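Local coordinates for protein CCMAN5 (Cellulosimicrobium cellulans, PDB 2XSG) that hydrolyses alpha-mannosidic linkages as a family 92 glycoside hydrolase and can probably be used to uncap mannose-6-phosphate on yeast-made glycoproteins, at residues 637-642 with 655-660; 90-95 with 158-163; 429-434 with 469-474; 678-681 with 687-690. All coordinates share one frame; numbering follows the deposited sequence.

Contact 1: 637-642 with 655-660; sequences GEFTPP and MLPTMD
Phe-639 reaches across to Leu-656 and Pro-657, the first two residues of a type II beta turn that runs from Leu-656 to Met-659. The outer carbons of the aromatic ring, CE1 and CZ, make the contact. CE1 lies 3.7 Å from CG of Pro-657, and CZ of Phe-639 stands 4.1 Å from CD2 of Leu-656. Both partners come at the ring obliquely, and the phenylalanine side chain crosses each of them at about a right angle. With CG beside the backbone N (chi1 -72°), the ring swings toward the turn although the CB bond does not head there, and it bridges backbones whose closest CA atoms, those of Phe-639 and Pro-657, are 9.6 Å apart. The contact is wholly apolar and buried. Around it, Asn-621 of strand 618-623 touches both Phe-639 and Leu-656, and Ile-624 also packs on the ring. The main chain of Phe-639 is tied to Arg-622; the chain then turns a corner at Thr-640 and Pro-641, with a cis peptide before Pro-641. The turn leads toward Asp-662, a ligand of the bound calcium ion, and the side chain of Leu-656 is about 11 Å from that ion. Pro-657 occupies the second turn position and Thr-658, at positive phi, the third; the turn is closed by Met-659 N donating to Leu-656 O at 3.1 Å.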
loop_
_atom_site.group_PDB
_atom_site.type_symbol
_atom_site.label_atom_id
_atom_site.label_comp_id
_atom_site.label_asym_id
_atom_site.label_seq_id
_atom_site.Cartn_x
_atom_site.Cartn_y
_atom_site.Cartn_z
ATOM N N GLY A 637 -5.687 4.183 22.325
ATOM C CA GLY A 637 -5.022 3.297 21.353
ATOM C C GLY A 637 -5.382 1.820 21.473
ATOM O O GLY A 637 -4.764 0.955 20.824
ATOM N N GLU A 638 -6.394 1.514 22.278
ATOM C CA GLU A 638 -6.739 0.113 22.526
ATOM C C GLU A 638 -8.210 -0.216 22.253
ATOM O O GLU A 638 -9.077 0.666 22.337
ATOM C CB GLU A 638 -6.364 -0.268 23.961
ATOM C CG GLU A 638 -4.905 0.013 24.276
ATOM C CD GLU A 638 -4.455 -0.471 25.639
ATOM O OE1 GLU A 638 -5.177 -1.258 26.270
ATOM O OE2 GLU A 638 -3.360 -0.056 26.074
ATOM N N PHE A 639 -8.457 -1.479 21.901
ATOM C CA PHE A 639 -9.788 -2.096 21.977
ATOM C C PHE A 639 -10.158 -2.178 23.462
ATOM O O PHE A 639 -9.432 -2.794 24.241
ATOM C CB PHE A 639 -9.782 -3.540 21.441
ATOM C CG PHE A 639 -9.634 -3.675 19.933
ATOM C CD1 PHE A 639 -10.749 -3.672 19.110
ATOM C CD2 PHE A 639 -8.379 -3.877 19.357
ATOM C CE1 PHE A 639 -10.617 -3.826 17.713
ATOM C CE2 PHE A 639 -8.224 -4.041 17.966
ATOM C CZ PHE A 639 -9.343 -4.006 17.143
ATOM N N THR A 640 -11.284 -1.585 23.854
ATOM C CA THR A 640 -11.718 -1.614 25.262
ATOM C C THR A 640 -13.127 -2.211 25.332
ATOM O O THR A 640 -14.110 -1.496 25.101
ATOM C CB THR A 640 -11.758 -0.216 25.886
ATOM O OG1 THR A 640 -12.638 0.602 25.111
ATOM C CG2 THR A 640 -10.351 0.432 25.923
ATOM N N PRO A 641 -13.235 -3.516 25.652
ATOM C CA PRO A 641 -12.153 -4.421 26.028
ATOM C C PRO A 641 -11.385 -4.994 24.831
ATOM O O PRO A 641 -11.837 -4.849 23.690
ATOM C CB PRO A 641 -12.900 -5.556 26.732
ATOM C CG PRO A 641 -14.248 -5.607 26.015
ATOM C CD PRO A 641 -14.565 -4.177 25.712
ATOM N N PRO A 642 -10.237 -5.661 25.089
ATOM C CA PRO A 642 -9.572 -6.426 24.045
ATOM C C PRO A 642 -10.530 -7.392 23.352
ATOM O O PRO A 642 -11.449 -7.915 23.985
ATOM C CB PRO A 642 -8.515 -7.205 24.819
ATOM C CG PRO A 642 -8.140 -6.292 25.917
ATOM C CD PRO A 642 -9.462 -5.695 26.352
ATOM N N MET A 655 -10.071 -5.610 7.205
ATOM C CA MET A 655 -9.064 -5.595 8.249
ATOM C C MET A 655 -9.735 -5.211 9.554
ATOM O O MET A 655 -10.914 -4.848 9.576
ATOM C CB MET A 655 -7.985 -4.536 7.948
ATOM C CG MET A 655 -7.570 -4.402 6.502
ATOM S SD MET A 655 -6.516 -5.751 6.054
ATOM C CE MET A 655 -5.924 -5.183 4.465
ATOM N N LEU A 656 -8.949 -5.218 10.628
ATOM C CA LEU A 656 -9.383 -4.644 11.898
ATOM C C LEU A 656 -9.853 -3.201 11.691
ATOM O O LEU A 656 -9.371 -2.527 10.776
ATOM C CB LEU A 656 -8.231 -4.657 12.891
ATOM C CG LEU A 656 -7.747 -6.046 13.348
ATOM C CD1 LEU A 656 -6.478 -5.895 14.149
ATOM C CD2 LEU A 656 -8.822 -6.764 14.153
ATOM N N PRO A 657 -10.774 -2.720 12.545
ATOM C CA PRO A 657 -11.087 -1.295 12.473
ATOM C C PRO A 657 -9.797 -0.477 12.736
ATOM O O PRO A 657 -9.000 -0.871 13.585
ATOM C CB PRO A 657 -12.099 -1.100 13.608
ATOM C CG PRO A 657 -11.855 -2.294 14.548
ATOM C CD PRO A 657 -11.493 -3.404 13.646
ATOM N N THR A 658 -9.642 0.641 12.015
ATOM C CA THR A 658 -8.443 1.515 11.991
ATOM C C THR A 658 -7.222 0.950 11.235
ATOM O O THR A 658 -6.226 1.662 11.023
ATOM C CB THR A 658 -7.912 1.914 13.390
ATOM O OG1 THR A 658 -7.239 0.786 13.966
ATOM C CG2 THR A 658 -9.004 2.445 14.321
ATOM N N MET A 659 -7.268 -0.320 10.874
ATOM C CA MET A 659 -6.114 -0.971 10.266
ATOM C C MET A 659 -6.044 -0.673 8.767
ATOM O O MET A 659 -6.565 -1.421 7.957
ATOM C CB MET A 659 -6.173 -2.476 10.533
ATOM C CG MET A 659 -5.063 -3.306 9.874
ATOM S SD MET A 659 -5.274 -5.021 10.377
ATOM C CE MET A 659 -4.048 -5.819 9.348
ATOM N N ASP A 660 -5.435 0.454 8.406
ATOM C CA ASP A 660 -5.341 0.854 7.003
ATOM C C ASP A 660 -4.371 -0.079 6.309
ATOM O O ASP A 660 -3.405 -0.515 6.920
ATOM C CB ASP A 660 -4.845 2.297 6.901
ATOM C CG ASP A 660 -5.839 3.293 7.459
ATOM O OD1 ASP A 660 -7.053 2.992 7.425
ATOM O OD2 ASP A 660 -5.412 4.366 7.952
#

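Contact 2: 90-95 with 158-163; sequences ARPGTG and SLVVDL
Arg-91 and Asp-162 form a two-pronged salt bridge over the sheet of the N-terminal domain, whose sequence places it in the galactose mutarotase clan. The guanidinium group grips end-on, NH1 holding Asp-162 OD2 at 2.9 Å and NH2 holding Asp-162 OD1 at 3.0 Å; a weak third bond runs from NH2 to OD2. The grip is not flat, since the two planes are turned 49° against each other. OD2 lies in the guanidinium plane yet is met from above its own carboxylate plane, 42° out of it, whereas OD1 is approached on its syn side. A bend at chi2 (-101°) turns the arginine chain back along its own loop, and NH1 also reaches the backbone oxygen of Pro-92, with 3.0 Å between NH1 and O. Tyr-97 OH bonds to both NH1 and Asp-162 OD2, and NH2 has a second acidic partner in Asp-233. A methionine in place of Arg-91 would probably leave the buried carboxylate of Asp-162 without its countercharge and Asp-233 without this mate. The apolar part is smaller: Pro-92 CG rests 4.3 Å from Val-160 CG1. Val-160 and Asp-162 both point toward the 90-95 loop from the same side of their strand, placing the hydrophobic touch beside the charged one. Strand 158-162 runs antiparallel between strands 80-84 and 235-240, and the loop passes over it, with Trp-217 of strand 212-217 packing against Arg-91, Pro-92, Val-160 and Asp-162 alike.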
loop_
_atom_site.group_PDB
_atom_site.type_symbol
_atom_site.label_atom_id
_atom_site.label_comp_id
_atom_site.label_asym_id
_atom_site.label_seq_id
_atom_site.Cartn_x
_atom_site.Cartn_y
_atom_site.Cartn_z
ATOM N N ALA A 90 -26.712 26.329 -13.406
ATOM C CA ALA A 90 -25.575 26.834 -12.632
ATOM C C ALA A 90 -24.702 25.644 -12.230
ATOM O O ALA A 90 -25.050 24.494 -12.527
ATOM C CB ALA A 90 -26.043 27.605 -11.383
ATOM N N ARG A 91 -23.583 25.918 -11.567
ATOM C CA ARG A 91 -22.697 24.855 -11.092
ATOM C C ARG A 91 -23.515 23.891 -10.210
ATOM O O ARG A 91 -24.278 24.342 -9.361
ATOM C CB ARG A 91 -21.516 25.441 -10.328
ATOM C CG ARG A 91 -20.488 24.387 -9.875
ATOM C CD ARG A 91 -20.574 23.952 -8.385
ATOM N NE ARG A 91 -19.300 23.304 -8.043
ATOM C CZ ARG A 91 -19.044 22.008 -8.205
ATOM N NH1 ARG A 91 -20.005 21.178 -8.614
ATOM N NH2 ARG A 91 -17.836 21.532 -7.922
ATOM N N PRO A 92 -23.390 22.569 -10.444
ATOM C CA PRO A 92 -24.249 21.613 -9.737
ATOM C C PRO A 92 -24.018 21.609 -8.235
ATOM O O PRO A 92 -22.875 21.729 -7.787
ATOM C CB PRO A 92 -23.824 20.272 -10.329
ATOM C CG PRO A 92 -23.382 20.620 -11.726
ATOM C CD PRO A 92 -22.669 21.929 -11.564
ATOM N N GLY A 93 -25.098 21.505 -7.474
ATOM C CA GLY A 93 -25.000 21.130 -6.058
ATOM C C GLY A 93 -24.666 19.652 -5.998
ATOM O O GLY A 93 -25.273 18.848 -6.709
ATOM N N THR A 94 -23.684 19.288 -5.179
ATOM C CA THR A 94 -23.188 17.902 -5.115
ATOM C C THR A 94 -24.249 16.911 -4.645
ATOM O O THR A 94 -24.204 15.750 -4.997
ATOM C CB THR A 94 -21.953 17.766 -4.190
ATOM O OG1 THR A 94 -22.374 17.770 -2.811
ATOM C CG2 THR A 94 -20.958 18.888 -4.430
ATOM N N GLY A 95 -25.203 17.373 -3.843
ATOM C CA GLY A 95 -26.325 16.528 -3.407
ATOM C C GLY A 95 -27.163 15.988 -4.564
ATOM O O GLY A 95 -27.764 14.913 -4.465
ATOM N N SER A 158 -26.772 12.944 -19.770
ATOM C CA SER A 158 -25.772 13.957 -19.503
ATOM C C SER A 158 -24.692 13.390 -18.576
ATOM O O SER A 158 -24.960 12.516 -17.742
ATOM C CB SER A 158 -26.445 15.192 -18.906
ATOM O OG SER A 158 -25.481 16.087 -18.411
ATOM N N LEU A 159 -23.471 13.870 -18.745
ATOM C CA LEU A 159 -22.402 13.525 -17.834
ATOM C C LEU A 159 -21.828 14.824 -17.316
ATOM O O LEU A 159 -21.457 15.692 -18.105
ATOM C CB LEU A 159 -21.307 12.716 -18.550
ATOM C CG LEU A 159 -21.673 11.342 -19.119
ATOM C CD1 LEU A 159 -20.479 10.698 -19.792
ATOM C CD2 LEU A 159 -22.178 10.414 -18.019
ATOM N N VAL A 160 -21.792 14.961 -15.999
ATOM C CA VAL A 160 -21.156 16.093 -15.358
ATOM C C VAL A 160 -19.708 15.685 -15.138
ATOM O O VAL A 160 -19.452 14.578 -14.629
ATOM C CB VAL A 160 -21.814 16.404 -14.005
ATOM C CG1 VAL A 160 -20.999 17.420 -13.220
ATOM C CG2 VAL A 160 -23.245 16.903 -14.210
ATOM N N VAL A 161 -18.778 16.551 -15.531
ATOM C CA VAL A 161 -17.367 16.326 -15.255
ATOM C C VAL A 161 -16.984 17.375 -14.206
ATOM O O VAL A 161 -16.817 18.535 -14.534
ATOM C CB VAL A 161 -16.501 16.428 -16.549
ATOM C CG1 VAL A 161 -15.029 16.154 -16.264
ATOM C CG2 VAL A 161 -17.026 15.492 -17.649
ATOM N N ASP A 162 -16.898 16.957 -12.944
ATOM C CA ASP A 162 -16.639 17.863 -11.825
ATOM C C ASP A 162 -15.147 17.867 -11.476
ATOM O O ASP A 162 -14.578 16.843 -11.020
ATOM C CB ASP A 162 -17.481 17.432 -10.630
ATOM C CG ASP A 162 -17.553 18.477 -9.544
ATOM O OD1 ASP A 162 -16.564 19.201 -9.299
ATOM O OD2 ASP A 162 -18.619 18.596 -8.917
ATOM N N LEU A 163 -14.510 19.013 -11.675
ATOM C CA LEU A 163 -13.060 19.109 -11.499
ATOM C C LEU A 163 -12.646 19.680 -10.154
ATOM O O LEU A 163 -11.462 19.921 -9.910
ATOM C CB LEU A 163 -12.421 19.905 -12.639
ATOM C CG LEU A 163 -12.308 19.239 -14.019
ATOM C CD1 LEU A 163 -11.787 17.800 -13.919
ATOM C CD2 LEU A 163 -13.622 19.232 -14.703
#

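Contact 3: 429-434 with 469-474; sequences EAYPAL and SVIADE
Tyr-431 meets Ile-471 and Ala-472 where helix 427-438 packs against helix 455-474. With CG anti to the backbone N (chi1 -175°), its ring extends to the second helix and touches it through CD1, CE1 and the OH end. CD1 lies 3.7 Å from Ile-471 CG2, the methyl branch approaching obliquely, while the phenol end passes along Ala-472, with OH 3.6 Å from its CB. The hydroxyl is hydrogen-bonded to Glu-480, in the next helix, 478-495. Cut back to an alanine, this position would probably leave a gap beside Ala-472 and Glu-480 without its hydroxyl partner. Next comes Pro-432, whose N cannot bond to the preceding turn, and the helix is kinked there. Leu-434 returns to the interface, its CD1 3.8 Å from CD1 of Ile-471; these two side chains cross at about a right angle. Ile-471 thus uses both arms. The axes of segments 429-434 and 469-474 approach to 10.9 Å, at 150° between their directions. Leu-434 also touches Phe-382 of helix 368-387, and Ile-471 touches Val-413 of helix 409-418; such near-antiparallel helix packing is consistent with the (alpha/alpha)6 barrel of six-hairpin glycosidases.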
loop_
_atom_site.group_PDB
_atom_site.type_symbol
_atom_site.label_atom_id
_atom_site.label_comp_id
_atom_site.label_asym_id
_atom_site.label_seq_id
_atom_site.Cartn_x
_atom_site.Cartn_y
_atom_site.Cartn_z
ATOM N N GLU A 429 24.064 10.533 -7.275
ATOM C CA GLU A 429 23.255 11.756 -7.096
ATOM C C GLU A 429 22.180 11.609 -6.021
ATOM O O GLU A 429 21.910 12.559 -5.277
ATOM C CB GLU A 429 22.529 12.138 -8.383
ATOM C CG GLU A 429 23.343 12.786 -9.443
ATOM C CD GLU A 429 22.483 13.136 -10.630
ATOM O OE1 GLU A 429 21.633 14.060 -10.509
ATOM O OE2 GLU A 429 22.644 12.464 -11.676
ATOM N N ALA A 430 21.531 10.445 -5.979
ATOM C CA ALA A 430 20.516 10.173 -4.976
ATOM C C ALA A 430 21.089 10.266 -3.555
ATOM O O ALA A 430 20.452 10.800 -2.656
ATOM C CB ALA A 430 19.883 8.782 -5.219
ATOM N N TYR A 431 22.311 9.765 -3.372
ATOM C CA TYR A 431 22.922 9.642 -2.031
ATOM C C TYR A 431 22.881 10.896 -1.120
ATOM O O TYR A 431 22.391 10.810 -0.005
ATOM C CB TYR A 431 24.332 9.034 -2.127
ATOM C CG TYR A 431 24.975 8.763 -0.793
ATOM C CD1 TYR A 431 24.626 7.646 -0.052
ATOM C CD2 TYR A 431 25.943 9.630 -0.276
ATOM C CE1 TYR A 431 25.199 7.391 1.180
ATOM C CE2 TYR A 431 26.532 9.386 0.956
ATOM C CZ TYR A 431 26.147 8.258 1.678
ATOM O OH TYR A 431 26.719 7.995 2.891
ATOM N N PRO A 432 23.369 12.062 -1.585
ATOM C CA PRO A 432 23.303 13.220 -0.683
ATOM C C PRO A 432 21.869 13.627 -0.303
ATOM O O PRO A 432 21.646 14.102 0.817
ATOM C CB PRO A 432 23.966 14.339 -1.493
ATOM C CG PRO A 432 23.899 13.863 -2.910
ATOM C CD PRO A 432 24.077 12.395 -2.831
ATOM N N ALA A 433 20.919 13.454 -1.219
ATOM C CA ALA A 433 19.519 13.711 -0.904
ATOM C C ALA A 433 18.971 12.693 0.097
ATOM O O ALA A 433 18.137 13.029 0.936
ATOM C CB ALA A 433 18.665 13.745 -2.177
ATOM N N LEU A 434 19.444 11.456 0.005
ATOM C CA LEU A 434 19.089 10.439 0.983
ATOM C C LEU A 434 19.713 10.769 2.348
ATOM O O LEU A 434 19.060 10.581 3.378
ATOM C CB LEU A 434 19.475 9.040 0.500
ATOM C CG LEU A 434 18.660 8.411 -0.634
ATOM C CD1 LEU A 434 19.387 7.211 -1.198
ATOM C CD2 LEU A 434 17.283 8.020 -0.167
ATOM N N SER A 469 24.255 3.058 5.116
ATOM C CA SER A 469 25.567 2.401 5.173
ATOM C C SER A 469 25.773 1.415 4.011
ATOM O O SER A 469 26.855 1.352 3.430
ATOM C CB SER A 469 25.789 1.725 6.534
ATOM O OG SER A 469 25.252 0.425 6.553
ATOM N N VAL A 470 24.730 0.651 3.681
ATOM C CA VAL A 470 24.745 -0.274 2.539
ATOM C C VAL A 470 24.956 0.497 1.228
ATOM O O VAL A 470 25.802 0.131 0.401
ATOM C CB VAL A 470 23.446 -1.117 2.505
ATOM C CG1 VAL A 470 23.338 -1.948 1.228
ATOM C CG2 VAL A 470 23.355 -2.026 3.743
ATOM N N ILE A 471 24.208 1.588 1.049
ATOM C CA ILE A 471 24.382 2.459 -0.123
ATOM C C ILE A 471 25.778 3.099 -0.165
ATOM O O ILE A 471 26.386 3.233 -1.245
ATOM C CB ILE A 471 23.296 3.565 -0.186
ATOM C CG1 ILE A 471 21.885 2.955 -0.086
ATOM C CG2 ILE A 471 23.449 4.407 -1.459
ATOM C CD1 ILE A 471 20.744 3.985 0.217
ATOM N N ALA A 472 26.291 3.494 0.993
ATOM C CA ALA A 472 27.633 4.109 1.035
ATOM C C ALA A 472 28.727 3.150 0.524
ATOM O O ALA A 472 29.577 3.544 -0.289
ATOM C CB ALA A 472 27.956 4.635 2.452
ATOM N N ASP A 473 28.690 1.897 0.990
ATOM C CA ASP A 473 29.659 0.859 0.589
ATOM C C ASP A 473 29.542 0.555 -0.910
ATOM O O ASP A 473 30.532 0.274 -1.578
ATOM C CB ASP A 473 29.438 -0.435 1.394
ATOM C CG ASP A 473 30.236 -0.474 2.697
ATOM O OD1 ASP A 473 31.336 0.116 2.758
ATOM O OD2 ASP A 473 29.765 -1.109 3.670
ATOM N N GLU A 474 28.317 0.595 -1.430
ATOM C CA GLU A 474 28.100 0.371 -2.849
ATOM C C GLU A 474 28.703 1.487 -3.700
ATOM O O GLU A 474 29.105 1.251 -4.845
ATOM C CB GLU A 474 26.612 0.234 -3.149
ATOM C CG GLU A 474 26.301 -0.113 -4.589
ATOM C CD GLU A 474 26.672 -1.545 -4.973
ATOM O OE1 GLU A 474 27.173 -2.329 -4.128
ATOM O OE2 GLU A 474 26.439 -1.887 -6.146
#

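Contact 4: 678-681 with 687-690; sequences FPVT and FQVG
Phe-678 and Gln-688 form an antiparallel hydrogen-bonded pair that draws the two segments close together. Phe-678 N donates to Gln-688 O at 2.8 Å, and Gln-688 N returns to Phe-678 O at 2.6 Å. That same oxygen also meets the CA-H of Phe-687, 3.3 Å from CA to O, and takes a weak bond from Val-680 N, which closes the inverse gamma turn at Pro-679. Side chains tighten both flanks: Val-680 CG2 sits 3.5 Å from Gln-688 CG, while Phe-687 turns its ring edge to the proline peptide, CD1 being 3.8 Å from Pro-679 N. The looser side lies at the Phe-678 ring, which leads away from strand 686-689 and leaves its CB as the nearest side-chain atom to Gln-688. Even here solvent is largely shut out, for Pro-679 CD covers one face near the rim and Tyr-596 stacks on the ring. Val-689 points away from 678-681, and its side chain touches Val-736 of strand 735-737, which completes this small sheet. Pairing thus satisfies the backbone N and O of Phe-678 and Gln-688, while the buried amide of Gln-688 has its OE1 bonded by Asn-599, which probably fixes how that amide is turned.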
loop_
_atom_site.group_PDB
_atom_site.type_symbol
_atom_site.label_atom_id
_atom_site.label_comp_id
_atom_site.label_asym_id
_atom_site.label_seq_id
_atom_site.Cartn_x
_atom_site.Cartn_y
_atom_site.Cartn_z
ATOM N N PHE A 678 9.189 -14.164 5.285
ATOM C CA PHE A 678 8.952 -12.800 5.753
ATOM C C PHE A 678 10.246 -11.997 5.893
ATOM O O PHE A 678 11.256 -12.526 6.371
ATOM C CB PHE A 678 8.246 -12.846 7.101
ATOM C CG PHE A 678 7.849 -11.498 7.610
ATOM C CD1 PHE A 678 6.617 -10.954 7.266
ATOM C CD2 PHE A 678 8.698 -10.770 8.425
ATOM C CE1 PHE A 678 6.242 -9.694 7.720
ATOM C CE2 PHE A 678 8.329 -9.512 8.877
ATOM C CZ PHE A 678 7.094 -8.977 8.531
ATOM N N PRO A 679 10.223 -10.703 5.495
ATOM C CA PRO A 679 11.449 -9.929 5.627
ATOM C C PRO A 679 11.546 -9.226 6.987
ATOM O O PRO A 679 11.155 -8.060 7.127
ATOM C CB PRO A 679 11.328 -8.910 4.484
ATOM C CG PRO A 679 9.840 -8.647 4.420
ATOM C CD PRO A 679 9.161 -9.941 4.804
ATOM N N VAL A 680 12.073 -9.913 7.988
ATOM C CA VAL A 680 12.365 -9.224 9.253
ATOM C C VAL A 680 13.328 -8.052 8.994
ATOM O O VAL A 680 13.033 -6.909 9.316
ATOM C CB VAL A 680 12.888 -10.200 10.355
ATOM C CG1 VAL A 680 13.446 -9.437 11.563
ATOM C CG2 VAL A 680 11.755 -11.137 10.790
ATOM N N THR A 681 14.438 -8.335 8.339
ATOM C CA THR A 681 15.393 -7.293 7.995
ATOM C C THR A 681 15.210 -6.861 6.548
ATOM O O THR A 681 15.765 -7.481 5.641
ATOM C CB THR A 681 16.840 -7.771 8.246
ATOM O OG1 THR A 681 16.913 -8.343 9.554
ATOM C CG2 THR A 681 17.813 -6.615 8.158
ATOM N N PHE A 687 15.123 -13.733 4.380
ATOM C CA PHE A 687 13.711 -13.902 4.714
ATOM C C PHE A 687 13.598 -14.936 5.802
ATOM O O PHE A 687 14.331 -15.920 5.777
ATOM C CB PHE A 687 12.897 -14.300 3.489
ATOM C CG PHE A 687 12.922 -13.264 2.419
ATOM C CD1 PHE A 687 12.028 -12.207 2.450
ATOM C CD2 PHE A 687 13.875 -13.310 1.408
ATOM C CE1 PHE A 687 12.065 -11.222 1.491
ATOM C CE2 PHE A 687 13.924 -12.314 0.421
ATOM C CZ PHE A 687 13.007 -11.278 0.465
ATOM N N GLN A 688 12.710 -14.684 6.764
ATOM C CA GLN A 688 12.446 -15.628 7.841
ATOM C C GLN A 688 11.319 -16.599 7.485
ATOM O O GLN A 688 10.284 -16.197 6.919
ATOM C CB GLN A 688 12.117 -14.889 9.148
ATOM C CG GLN A 688 13.323 -14.128 9.766
ATOM C CD GLN A 688 14.359 -15.068 10.366
ATOM O OE1 GLN A 688 14.010 -16.098 10.967
ATOM N NE2 GLN A 688 15.642 -14.726 10.203
ATOM N N VAL A 689 11.520 -17.866 7.864
ATOM C CA VAL A 689 10.558 -18.932 7.622
ATOM C C VAL A 689 9.405 -18.824 8.611
ATOM O O VAL A 689 9.624 -18.633 9.818
ATOM C CB VAL A 689 11.224 -20.323 7.720
ATOM C CG1 VAL A 689 10.174 -21.433 7.772
ATOM C CG2 VAL A 689 12.163 -20.538 6.530
ATOM N N GLY A 690 8.179 -18.919 8.092
ATOM C CA GLY A 690 6.974 -18.911 8.931
ATOM C C GLY A 690 6.210 -20.221 8.861
ATOM O O GLY A 690 6.787 -21.292 9.071
#

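All four contacts are buried, yet they differ in place and chemistry. Contacts 1 and 4, each centred about 19 Å from the centre of the chain, border helix 665-675, the first just ahead of it and the second just behind. Contact 1 relies wholly on apolar touch and contact 4 mainly on backbone pairing. Contact 3 is also apolar, but joins whole helices; its nearest atoms come within about 8 Å of contact 4 without touching. Contact 2 stands apart in the N-terminal domain, its centre about 31 Å from the chain centre, and it alone depends on a salt bridge between its segments. No secondary-structure element is shared by two contacts.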